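Local coordinates for protein pullulanase (Bacillus acidopullulyticus, PDB 2WAN) that hydrolyses the alpha-1,6-glucosidic linkages of pullulan and probably of other branched starch-derived polysaccharides, at residues A[699-704]-A[745-750]; A[739-744]-A[751-756]; A[757-762]-A[874-879]; A[766-769]-A[775-778]; A[787-792]-A[797-802]. One frame throughout, in Å; residues are numbered along the deposited sequence.

Interaction 1. Residues A[699-704]-A[745-750]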
# COMPACT_ATOMS: atom_id res chain seq x y z
N PHE A 699 -4.06 -14.77 22.36
CA PHE A 699 -3.06 -15.61 23.02
C PHE A 699 -2.46 -14.96 24.27
O PHE A 699 -2.30 -15.61 25.30
CB PHE A 699 -1.94 -15.96 22.01
CG PHE A 699 -0.89 -16.87 22.57
CD1 PHE A 699 -1.16 -18.22 22.78
CD2 PHE A 699 0.39 -16.39 22.88
CE1 PHE A 699 -0.19 -19.07 23.30
CE2 PHE A 699 1.38 -17.24 23.37
CZ PHE A 699 1.08 -18.59 23.59
N ALA A 700 -2.09 -13.68 24.17
CA ALA A 700 -1.40 -13.03 25.29
C ALA A 700 -2.33 -12.74 26.47
O ALA A 700 -1.85 -12.55 27.59
CB ALA A 700 -0.71 -11.74 24.82
N THR A 701 -3.65 -12.71 26.21
CA THR A 701 -4.62 -12.14 27.17
C THR A 701 -5.77 -13.08 27.58
O THR A 701 -6.73 -12.65 28.24
CB THR A 701 -5.23 -10.84 26.63
OG1 THR A 701 -5.75 -11.07 25.30
CG2 THR A 701 -4.18 -9.72 26.61
N GLY A 702 -5.65 -14.35 27.21
CA GLY A 702 -6.54 -15.36 27.80
C GLY A 702 -7.31 -16.25 26.86
O GLY A 702 -7.88 -17.25 27.31
N ASP A 703 -7.35 -15.93 25.56
CA ASP A 703 -8.05 -16.80 24.62
C ASP A 703 -7.26 -18.10 24.45
O ASP A 703 -6.06 -18.05 24.26
CB ASP A 703 -8.26 -16.10 23.28
CG ASP A 703 -9.10 -16.94 22.33
OD1 ASP A 703 -8.56 -17.89 21.73
OD2 ASP A 703 -10.29 -16.63 22.18
N PRO A 704 -7.94 -19.26 24.52
CA PRO A 704 -7.19 -20.52 24.49
C PRO A 704 -7.05 -21.15 23.11
O PRO A 704 -6.48 -22.24 23.00
CB PRO A 704 -8.04 -21.44 25.39
CG PRO A 704 -9.46 -20.99 25.09
CD PRO A 704 -9.36 -19.47 24.91
N LEU A 745 -6.92 -3.05 28.71
CA LEU A 745 -7.94 -2.52 29.65
C LEU A 745 -9.36 -2.84 29.20
O LEU A 745 -10.24 -3.14 30.03
CB LEU A 745 -7.78 -1.00 29.80
CG LEU A 745 -6.86 -0.56 30.92
CD1 LEU A 745 -6.40 0.87 30.67
CD2 LEU A 745 -7.56 -0.70 32.31
N ALA A 746 -9.58 -2.78 27.89
CA ALA A 746 -10.88 -3.14 27.30
C ALA A 746 -11.20 -4.64 27.34
O ALA A 746 -12.35 -5.01 27.62
CB ALA A 746 -10.99 -2.60 25.88
N SER A 747 -10.22 -5.50 27.06
CA SER A 747 -10.50 -6.95 26.98
C SER A 747 -10.34 -7.67 28.30
O SER A 747 -10.88 -8.75 28.48
CB SER A 747 -9.61 -7.61 25.91
OG SER A 747 -8.23 -7.50 26.24
N ASN A 748 -9.58 -7.06 29.22
CA ASN A 748 -9.24 -7.67 30.51
C ASN A 748 -9.47 -6.69 31.68
O ASN A 748 -8.60 -6.51 32.51
CB ASN A 748 -7.79 -8.15 30.52
CG ASN A 748 -7.52 -9.25 29.49
OD1 ASN A 748 -7.58 -9.03 28.28
ND2 ASN A 748 -7.22 -10.45 29.99
N PRO A 749 -10.67 -6.09 31.75
CA PRO A 749 -10.93 -5.06 32.76
C PRO A 749 -10.82 -5.54 34.22
O PRO A 749 -10.48 -4.74 35.11
CB PRO A 749 -12.37 -4.62 32.45
CG PRO A 749 -12.98 -5.78 31.74
CD PRO A 749 -11.86 -6.36 30.92
N SER A 750 -11.06 -6.84 34.44
CA SER A 750 -11.02 -7.43 35.79
C SER A 750 -9.62 -7.87 36.24
O SER A 750 -9.43 -8.27 37.38
CB SER A 750 -11.95 -8.65 35.87
OG SER A 750 -13.26 -8.29 35.47
O HOH W 1 -6.60 -8.84 24.18
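The carboxamide of N748 meets T701 along its edge, while one of its faces lies under a sulfur: M759 SD sits above ND2, 3.5 Å from N748 ND2. In the amide plane itself, N748 ND2 gives a nearly straight hydrogen bond to T701 O, 2.9 Å long with an N-H...O angle of 179°. Seen from the acceptor, the same donor is tilted slightly from the T701 carbonyl plane. N748 ND2 also bonds to the carboxylate of D751. At the other end of the amide, N748 OD1 accepts from S747 OG at 2.6 Å in the carbonyl plane, and both polar ends are thereby engaged. Together these bonds define which end of the flat group is oxygen and which nitrogen, and they should fix its rotation.

The root of the threonine makes a close van der Waals approach, with T701 CB resting 3.4 Å from N748 OD1. A chi1 of 52° folds T701 OG1 back over its own main chain, where G698 N bonds to it. Water 1 then extends the polar chain, lying 2.6 Å from T701 OG1 and donating to S747 OG at 2.9 Å. Thus S747, with one hydroxyl, joins the water to the asparagine.

N748 is the first residue to depart from helical geometry after helix 740-747. Its side chain ties the end of that helix to the loop between helices 681-688 and 707-714, on the outer, helical layer of the alpha-amylase-type (beta/alpha)8 barrel.

Interaction 2. Residues A[739-744]-A[751-756]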
# COMPACT_ATOMS: atom_id res chain seq x y z
N THR A 739 -3.89 1.59 21.55
CA THR A 739 -2.59 1.20 22.09
C THR A 739 -2.82 -0.12 22.85
O THR A 739 -3.96 -0.42 23.26
CB THR A 739 -1.99 2.24 23.04
OG1 THR A 739 -2.72 2.26 24.28
CG2 THR A 739 -1.98 3.64 22.40
N LEU A 740 -1.77 -0.91 23.03
CA LEU A 740 -1.95 -2.19 23.69
C LEU A 740 -2.44 -2.02 25.12
O LEU A 740 -3.27 -2.81 25.57
CB LEU A 740 -0.69 -3.07 23.62
CG LEU A 740 -0.92 -4.55 23.99
CD1 LEU A 740 -2.08 -5.15 23.19
CD2 LEU A 740 0.36 -5.41 23.82
N TRP A 741 -1.96 -0.99 25.81
CA TRP A 741 -2.36 -0.77 27.21
C TRP A 741 -3.87 -0.54 27.27
O TRP A 741 -4.57 -1.12 28.11
CB TRP A 741 -1.57 0.40 27.85
CG TRP A 741 -1.76 0.48 29.36
CD1 TRP A 741 -2.28 1.52 30.07
CD2 TRP A 741 -1.46 -0.56 30.31
NE1 TRP A 741 -2.31 1.20 31.43
CE2 TRP A 741 -1.80 -0.06 31.60
CE3 TRP A 741 -0.91 -1.86 30.21
CZ2 TRP A 741 -1.63 -0.83 32.77
CZ3 TRP A 741 -0.74 -2.61 31.37
CH2 TRP A 741 -1.11 -2.09 32.64
N ASP A 742 -4.37 0.29 26.35
CA ASP A 742 -5.80 0.60 26.27
C ASP A 742 -6.60 -0.62 25.83
O ASP A 742 -7.69 -0.87 26.36
CB ASP A 742 -6.02 1.75 25.29
CG ASP A 742 -5.55 3.09 25.83
OD1 ASP A 742 -5.03 3.16 26.96
OD2 ASP A 742 -5.70 4.09 25.11
N LYS A 743 -6.07 -1.36 24.86
CA LYS A 743 -6.73 -2.57 24.35
C LYS A 743 -6.91 -3.61 25.46
O LYS A 743 -7.99 -4.21 25.58
CB LYS A 743 -5.91 -3.17 23.19
CG LYS A 743 -6.23 -4.62 22.86
CD LYS A 743 -7.65 -4.82 22.33
CE LYS A 743 -8.07 -6.28 22.50
NZ LYS A 743 -9.47 -6.53 21.99
N ILE A 744 -5.87 -3.82 26.26
CA ILE A 744 -5.91 -4.82 27.32
C ILE A 744 -6.86 -4.36 28.46
O ILE A 744 -7.53 -5.18 29.07
CB ILE A 744 -4.51 -5.18 27.84
CG1 ILE A 744 -3.71 -5.91 26.74
CG2 ILE A 744 -4.62 -6.05 29.13
CD1 ILE A 744 -2.27 -6.19 27.11
N ASP A 751 -8.64 -7.85 35.33
CA ASP A 751 -7.30 -8.27 35.69
C ASP A 751 -6.53 -7.14 36.36
O ASP A 751 -6.80 -5.96 36.10
CB ASP A 751 -6.57 -8.81 34.45
CG ASP A 751 -7.03 -10.21 34.10
OD1 ASP A 751 -6.85 -11.10 34.95
OD2 ASP A 751 -7.58 -10.42 32.99
N THR A 752 -5.61 -7.51 37.24
CA THR A 752 -4.81 -6.54 37.99
C THR A 752 -3.88 -5.78 37.05
O THR A 752 -3.60 -6.26 35.95
CB THR A 752 -3.94 -7.22 39.07
OG1 THR A 752 -3.00 -8.13 38.45
CG2 THR A 752 -4.81 -8.01 40.07
N GLU A 753 -3.37 -4.63 37.52
CA GLU A 753 -2.35 -3.85 36.80
C GLU A 753 -1.14 -4.72 36.53
O GLU A 753 -0.59 -4.73 35.42
CB GLU A 753 -1.86 -2.63 37.61
CG GLU A 753 -0.81 -1.77 36.82
CD GLU A 753 -0.08 -0.71 37.65
OE1 GLU A 753 0.56 -1.03 38.69
OE2 GLU A 753 -0.11 0.45 37.24
N ALA A 754 -0.70 -5.44 37.57
CA ALA A 754 0.49 -6.28 37.47
C ALA A 754 0.33 -7.35 36.39
O ALA A 754 1.24 -7.59 35.59
CB ALA A 754 0.82 -6.94 38.82
N ASP A 755 -0.83 -7.99 36.35
CA ASP A 755 -1.06 -9.02 35.33
C ASP A 755 -1.21 -8.43 33.95
O ASP A 755 -0.73 -9.03 32.97
CB ASP A 755 -2.28 -9.89 35.67
CG ASP A 755 -1.99 -10.91 36.75
OD1 ASP A 755 -0.80 -11.13 37.07
OD2 ASP A 755 -2.96 -11.50 37.29
N ARG A 756 -1.87 -7.28 33.85
CA ARG A 756 -2.01 -6.61 32.54
C ARG A 756 -0.64 -6.18 31.98
O ARG A 756 -0.41 -6.29 30.76
CB ARG A 756 -3.03 -5.47 32.61
CG ARG A 756 -4.48 -6.02 32.72
CD ARG A 756 -5.55 -4.92 32.75
NE ARG A 756 -5.63 -4.23 34.04
CZ ARG A 756 -5.25 -2.98 34.25
NH1 ARG A 756 -4.73 -2.26 33.27
NH2 ARG A 756 -5.38 -2.44 35.47
O HOH W 2 -3.93 -2.69 30.43
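I744 and R756 pack where a pair of consecutive helices, 740-747 and 753-769, is joined by a short connection on the outside of the catalytic barrel. The tight part is largely aliphatic: I744 CG2 lies 3.6 Å from R756 CG, and the two side chains run past each other in opposite directions. W741 closes this inner side, its CZ3 lying 3.6 Å from the backbone R756 C. With its CG anti to the backbone N (chi1 -169°), the indole reaches across to the second helix. R756 NH1 lies over the rim of the indole, 3.5 Å from W741 CZ2, with the guanidinium and ring planes 42° apart.

Toward solvent the fit is looser. The exposed E753 meets the indole through its backbone, E753 O lying at the ring edge 3.9 Å from W741 CH2. Water 2 bridges W741 O and R756 NH1, donating to the first and accepting from the second. T752 caps the second helix through its hydroxyl, which accepts from D755 N. The bend of the arginine chain at chi3 (-76°) brings R756 NE to D751 O, a 2.9 Å bond that lies in the guanidinium plane but approaches from above the carbonyl plane.

Interaction 3. Residues A[757-762]-A[874-879]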
# COMPACT_ATOMS: atom_id res chain seq x y z
N ILE A 757 0.26 -5.74 32.87
CA ILE A 757 1.65 -5.44 32.44
C ILE A 757 2.31 -6.70 31.87
O ILE A 757 2.95 -6.68 30.79
CB ILE A 757 2.50 -4.85 33.59
CG1 ILE A 757 2.06 -3.41 33.90
CG2 ILE A 757 3.99 -4.91 33.24
CD1 ILE A 757 2.66 -2.81 35.14
N LYS A 758 2.15 -7.83 32.57
CA LYS A 758 2.71 -9.09 32.08
C LYS A 758 2.16 -9.50 30.71
O LYS A 758 2.93 -9.95 29.85
CB LYS A 758 2.48 -10.22 33.09
CG LYS A 758 3.25 -10.03 34.39
CD LYS A 758 2.96 -11.19 35.34
CE LYS A 758 3.77 -11.07 36.62
NZ LYS A 758 3.39 -12.17 37.55
N MET A 759 0.85 -9.33 30.49
CA MET A 759 0.22 -9.65 29.21
C MET A 759 0.75 -8.78 28.06
O MET A 759 1.03 -9.29 26.97
CB MET A 759 -1.30 -9.52 29.29
CG MET A 759 -1.94 -10.50 30.25
SD MET A 759 -3.72 -10.09 30.39
CE MET A 759 -4.13 -11.04 31.90
N ASP A 760 0.91 -7.49 28.34
CA ASP A 760 1.44 -6.53 27.38
C ASP A 760 2.88 -6.94 27.00
O ASP A 760 3.22 -7.06 25.81
CB ASP A 760 1.42 -5.12 28.02
CG ASP A 760 1.81 -4.00 27.05
OD1 ASP A 760 2.85 -4.11 26.36
OD2 ASP A 760 1.05 -3.00 26.98
N GLU A 761 3.71 -7.19 28.00
CA GLU A 761 5.07 -7.66 27.78
C GLU A 761 5.12 -8.96 26.99
O GLU A 761 5.96 -9.11 26.10
CB GLU A 761 5.81 -7.82 29.10
CG GLU A 761 6.16 -6.45 29.74
CD GLU A 761 6.71 -6.53 31.15
OE1 GLU A 761 6.36 -7.47 31.89
OE2 GLU A 761 7.50 -5.62 31.53
N LEU A 762 4.25 -9.91 27.33
CA LEU A 762 4.18 -11.19 26.59
C LEU A 762 3.84 -11.04 25.11
O LEU A 762 4.48 -11.67 24.27
CB LEU A 762 3.20 -12.16 27.26
CG LEU A 762 3.01 -13.52 26.58
CD1 LEU A 762 4.32 -14.28 26.40
CD2 LEU A 762 2.07 -14.36 27.45
N PRO A 874 1.06 -17.98 28.53
CA PRO A 874 0.04 -16.95 28.78
C PRO A 874 -0.89 -17.26 29.95
O PRO A 874 -1.69 -16.42 30.34
CB PRO A 874 -0.77 -16.95 27.49
CG PRO A 874 -0.63 -18.34 26.96
CD PRO A 874 0.77 -18.75 27.30
N ASN A 875 -0.77 -18.47 30.49
CA ASN A 875 -1.69 -18.94 31.52
C ASN A 875 -1.43 -18.33 32.88
O ASN A 875 -0.32 -17.88 33.18
CB ASN A 875 -1.64 -20.46 31.57
CG ASN A 875 -1.94 -21.07 30.23
OD1 ASN A 875 -3.07 -20.97 29.73
ND2 ASN A 875 -0.92 -21.65 29.60
N LYS A 876 -2.46 -18.34 33.73
CA LYS A 876 -2.35 -17.74 35.04
C LYS A 876 -1.67 -18.61 36.10
O LYS A 876 -1.48 -18.17 37.24
CB LYS A 876 -3.74 -17.26 35.50
CG LYS A 876 -4.07 -15.89 34.92
CD LYS A 876 -5.43 -15.43 35.33
CE LYS A 876 -5.74 -14.07 34.74
NZ LYS A 876 -7.16 -13.70 35.01
N THR A 877 -1.27 -19.83 35.73
CA THR A 877 -0.45 -20.65 36.61
C THR A 877 0.85 -20.99 35.92
O THR A 877 0.93 -20.94 34.68
CB THR A 877 -1.17 -21.96 37.03
OG1 THR A 877 -1.50 -22.71 35.86
CG2 THR A 877 -2.46 -21.64 37.78
N SER A 878 1.86 -21.33 36.72
CA SER A 878 3.14 -21.77 36.18
C SER A 878 2.95 -23.06 35.42
O SER A 878 2.02 -23.84 35.71
CB SER A 878 4.18 -21.94 37.29
OG SER A 878 3.81 -23.01 38.15
N GLN A 879 3.83 -23.30 34.44
CA GLN A 879 3.74 -24.47 33.59
C GLN A 879 5.14 -25.05 33.45
O GLN A 879 6.13 -24.33 33.51
CB GLN A 879 3.20 -24.09 32.22
CG GLN A 879 1.82 -23.44 32.24
CD GLN A 879 0.72 -24.43 32.60
OE1 GLN A 879 0.70 -25.55 32.09
NE2 GLN A 879 -0.21 -24.00 33.44
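P874 opens the 874-879 loop and makes its closest contact with helix 753-769: L762 CD2 lies 3.5 Å from P874 CA and 3.8 Å from P874 CB. The leucine meets the proline with one methyl alone, placed there by a chi1 of 178° that extends the side chain outward from the helix. N875 follows with its side chain pointing away from the helix, and its amide is hydrogen-bonded to N850 and N873 instead. At K876 the loop returns. The fully extended lysine chain passes M759, where the methyl M759 CE stands a loose 4.5 Å from K876 CE, and its ammonium group reaches further to a salt bridge with D751, just before that helix begins. T877 and S878 then lead away from the helix, S878 OG bonding a glycerol that probably came from the crystallisation liquor. Q879 enters strand 879-882, and its NE2 makes a weak 3.5 Å bond back to T877 O.

A small apolar contact bordered by the K876 salt bridge thus joins a helix of the catalytic barrel to a turn of the C-terminal all-beta domain, an interdomain seam familiar from alpha-amylase-family enzymes.

Interaction 4. Residues A[766-769]-A[775-778]; sequences VVFT and FMQG
M776 turns its side chain from strand 773-777 toward F768 at the C-terminal end of helix 753-769. CB points at the helix, but M776 CB is still 4.6 Å from F768 CZ. CG takes the position between the backbone N and the carbonyl carbon (chi1 63°), and it too remains short of the ring. The sulfur completes the approach: M776 SD lies 3.9 Å from F768 CZ and 5.2 Å from the ring centroid. It stands at the edge, 83° off the ring normal, so the phenyl meets it with its hydrogen-bearing rim and not with its pi face. Beyond the sulfur the chain bends at chi3 (-72°), leaving M776 CE 4.8 Å from F768 CZ, so the terminal methyl adds little to the grip on the phenylalanine. F817 of helix 811-826 also borders the methionine.

A second point of contact comes from V767, one residue earlier. Its CG1 methyl settles against the strand backbone, 3.8 Å from F775 O. The F775 side chain itself leaves in the opposite sense and packs edge-to-face on F679, a residue of another barrel strand.

This buried Met-aromatic contact seats the last strand of the (beta/alpha)8 barrel under the helix that precedes it, with alternating residues facing the helical layer (M776) and the barrel interior (F775), as is typical of the TIM-barrel fold.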
# COMPACT_ATOMS: atom_id res chain seq x y z
N VAL A 766 6.51 -12.17 22.03
CA VAL A 766 6.25 -12.97 20.84
C VAL A 766 6.75 -12.24 19.59
O VAL A 766 7.45 -12.82 18.76
CB VAL A 766 4.75 -13.37 20.69
CG1 VAL A 766 4.53 -14.19 19.41
CG2 VAL A 766 4.29 -14.19 21.91
N VAL A 767 6.39 -10.96 19.45
CA VAL A 767 6.84 -10.18 18.30
C VAL A 767 8.38 -10.17 18.21
O VAL A 767 8.95 -10.40 17.13
CB VAL A 767 6.27 -8.75 18.32
CG1 VAL A 767 6.92 -7.89 17.18
CG2 VAL A 767 4.75 -8.78 18.15
N PHE A 768 9.06 -9.96 19.34
CA PHE A 768 10.52 -9.82 19.33
C PHE A 768 11.27 -11.15 19.18
O PHE A 768 12.47 -11.14 18.84
CB PHE A 768 11.00 -9.11 20.60
CG PHE A 768 10.48 -7.69 20.76
CD1 PHE A 768 10.43 -6.82 19.67
CD2 PHE A 768 10.09 -7.23 22.01
CE1 PHE A 768 9.99 -5.49 19.84
CE2 PHE A 768 9.63 -5.93 22.20
CZ PHE A 768 9.60 -5.04 21.11
N THR A 769 10.60 -12.28 19.43
CA THR A 769 11.30 -13.58 19.37
C THR A 769 10.86 -14.47 18.20
O THR A 769 11.38 -15.59 18.05
CB THR A 769 11.22 -14.36 20.70
OG1 THR A 769 9.86 -14.52 21.11
CG2 THR A 769 12.01 -13.63 21.79
N PHE A 775 7.95 -5.18 14.49
CA PHE A 775 7.52 -3.78 14.41
C PHE A 775 6.78 -3.50 15.70
O PHE A 775 6.04 -4.37 16.21
CB PHE A 775 6.54 -3.64 13.23
CG PHE A 775 5.77 -2.33 13.19
CD1 PHE A 775 6.15 -1.30 12.34
CD2 PHE A 775 4.63 -2.16 13.99
CE1 PHE A 775 5.41 -0.11 12.27
CE2 PHE A 775 3.90 -0.98 13.94
CZ PHE A 775 4.30 0.06 13.09
N MET A 776 6.97 -2.29 16.24
CA MET A 776 6.20 -1.86 17.42
C MET A 776 5.74 -0.42 17.26
O MET A 776 6.44 0.41 16.65
CB MET A 776 7.04 -2.01 18.70
CG MET A 776 8.30 -1.14 18.75
SD MET A 776 9.28 -1.28 20.25
CE MET A 776 8.22 -0.43 21.43
N GLN A 777 4.56 -0.13 17.81
CA GLN A 777 4.10 1.25 17.90
C GLN A 777 4.96 1.96 18.95
O GLN A 777 5.05 1.52 20.10
CB GLN A 777 2.63 1.32 18.33
CG GLN A 777 2.12 2.78 18.31
CD GLN A 777 0.68 2.98 18.76
OE1 GLN A 777 0.14 4.08 18.60
NE2 GLN A 777 0.05 1.95 19.36
N GLY A 778 5.59 3.06 18.57
CA GLY A 778 6.42 3.82 19.51
C GLY A 778 5.62 4.20 20.76
O GLY A 778 4.48 4.63 20.67

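Interaction 5. Residues A[787-792]-A[797-802]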
# COMPACT_ATOMS: atom_id res chain seq x y z
N GLY A 787 -6.25 7.15 26.20
CA GLY A 787 -7.52 7.20 26.94
C GLY A 787 -8.62 6.39 26.30
O GLY A 787 -9.81 6.69 26.47
N GLY A 788 -8.24 5.35 25.55
CA GLY A 788 -9.19 4.47 24.89
C GLY A 788 -9.57 4.84 23.48
O GLY A 788 -10.34 4.12 22.85
N ASN A 789 -9.04 5.95 22.97
CA ASN A 789 -9.31 6.37 21.60
C ASN A 789 -8.84 5.30 20.61
O ASN A 789 -7.71 4.81 20.71
CB ASN A 789 -8.58 7.70 21.33
CG ASN A 789 -9.13 8.42 20.12
OD1 ASN A 789 -9.10 7.90 19.01
ND2 ASN A 789 -9.63 9.64 20.33
N ASP A 790 -9.69 4.94 19.65
CA ASP A 790 -9.36 3.87 18.69
C ASP A 790 -9.13 4.36 17.26
O ASP A 790 -9.03 3.55 16.34
CB ASP A 790 -10.41 2.74 18.72
CG ASP A 790 -11.77 3.17 18.18
OD1 ASP A 790 -11.91 4.28 17.63
OD2 ASP A 790 -12.71 2.37 18.32
N ASN A 791 -9.03 5.68 17.09
CA ASN A 791 -8.80 6.29 15.78
C ASN A 791 -8.43 7.76 15.95
O ASN A 791 -9.21 8.68 15.65
CB ASN A 791 -10.04 6.12 14.88
CG ASN A 791 -9.80 6.58 13.45
OD1 ASN A 791 -8.71 6.42 12.90
ND2 ASN A 791 -10.83 7.15 12.83
N SER A 792 -7.20 7.98 16.43
CA SER A 792 -6.82 9.26 17.00
C SER A 792 -6.22 10.27 16.01
O SER A 792 -5.49 11.18 16.42
CB SER A 792 -5.86 9.01 18.19
OG SER A 792 -4.69 8.31 17.75
N ASP A 797 -2.90 16.43 21.21
CA ASP A 797 -1.71 16.05 21.98
C ASP A 797 -2.01 15.33 23.29
O ASP A 797 -1.28 14.42 23.66
CB ASP A 797 -0.85 17.28 22.28
CG ASP A 797 -0.44 18.03 21.02
OD1 ASP A 797 -0.08 17.36 20.01
OD2 ASP A 797 -0.46 19.27 21.04
N SER A 798 -3.06 15.72 24.00
CA SER A 798 -3.43 15.03 25.25
C SER A 798 -3.69 13.55 24.98
O SER A 798 -3.41 12.69 25.82
CB SER A 798 -4.67 15.67 25.90
OG SER A 798 -5.86 15.36 25.19
N VAL A 799 -4.23 13.26 23.80
CA VAL A 799 -4.50 11.87 23.38
C VAL A 799 -3.22 11.19 22.85
O VAL A 799 -2.83 10.12 23.33
CB VAL A 799 -5.63 11.82 22.32
CG1 VAL A 799 -5.83 10.42 21.77
CG2 VAL A 799 -6.98 12.35 22.95
N ASN A 800 -2.55 11.84 21.90
CA ASN A 800 -1.47 11.21 21.13
C ASN A 800 -0.03 11.38 21.60
O ASN A 800 0.86 10.63 21.17
CB ASN A 800 -1.53 11.71 19.68
CG ASN A 800 -2.68 11.11 18.91
OD1 ASN A 800 -2.72 9.91 18.69
ND2 ASN A 800 -3.61 11.96 18.48
N GLN A 801 0.25 12.36 22.45
CA GLN A 801 1.66 12.68 22.72
C GLN A 801 2.40 11.54 23.43
O GLN A 801 1.78 10.68 24.09
CB GLN A 801 1.79 13.95 23.55
CG GLN A 801 1.42 13.76 25.05
CD GLN A 801 1.02 15.07 25.71
OE1 GLN A 801 1.47 16.14 25.28
NE2 GLN A 801 0.19 15.00 26.76
N PHE A 802 3.73 11.54 23.27
CA PHE A 802 4.58 10.77 24.17
C PHE A 802 4.60 11.53 25.51
O PHE A 802 5.17 12.62 25.63
CB PHE A 802 6.00 10.64 23.60
CG PHE A 802 6.15 9.56 22.55
CD1 PHE A 802 5.15 9.31 21.61
CD2 PHE A 802 7.33 8.82 22.49
CE1 PHE A 802 5.31 8.30 20.63
CE2 PHE A 802 7.51 7.83 21.52
CZ PHE A 802 6.50 7.57 20.59
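S792 and N800 are joined by two hydrogen bonds that use both polar ends of the asparagine carboxamide. S792 OG donates to N800 OD1 over 2.7 Å, lying in the carbonyl plane and on a lone pair. In return N800 ND2 donates to S792 O at 2.9 Å with an N-H...O angle of 159°, the donor being modestly tilted from the carbonyl plane. The serine can offer hydroxyl and carbonyl together because its chi1 of 60° keeps OG close to its own carbonyl group. Each partner is gripped again from outside: K786 NZ bonds to S792 OG, and N800 ND2 also donates to G796 O.

Further along the loop N789 shapes the chain. Its OD1 accepts from N791 N at 2.9 Å, an Asx turn that bends the backbone on the way to S792.

Beside these polar groups the contact is apolar. The CG1 methyl of V799 touches two beta carbons of the loop, V799 CG1 lying 3.8 Å from S792 CB and 3.9 Å from N789 CB. On the loop side, G788 N is held by D742 of helix 740-747.

The short helix 797-800 is therefore joined to the long loop that follows barrel strand 773-777 by a directional, two-point lock with a modest apolar contact beside it. A lysine bound to the serine oxygen probably polarises the hydroxyl and strengthens its donation to the amide, and with a donor and an acceptor both matched, the carboxamide has little reason to flip.

Overall arrangement
The five contacts gather around the last part of the barrel's chain, from helix 740-747 through strand 773-777 and the loop after it. Helix 740-747 serves interactions 1 and 2, whose segments alternate along the chain, so the two cross; helix 753-769 serves interactions 2, 3 and 4. One pair of consecutive helices thus runs through four contacts. Interactions 1, 2 and 3 cluster with centres 8 to 11 Å apart, and the D751-K876 salt bridge connects interactions 2 and 3. Interactions 2 and 4 have centres about 16 Å apart; interaction 5 follows in the next loop, linked to interaction 2 through D742 and G788. Interaction 3 alone spans to the C-terminal all-beta domain, enclosing interactions 4 and 5 along the chain.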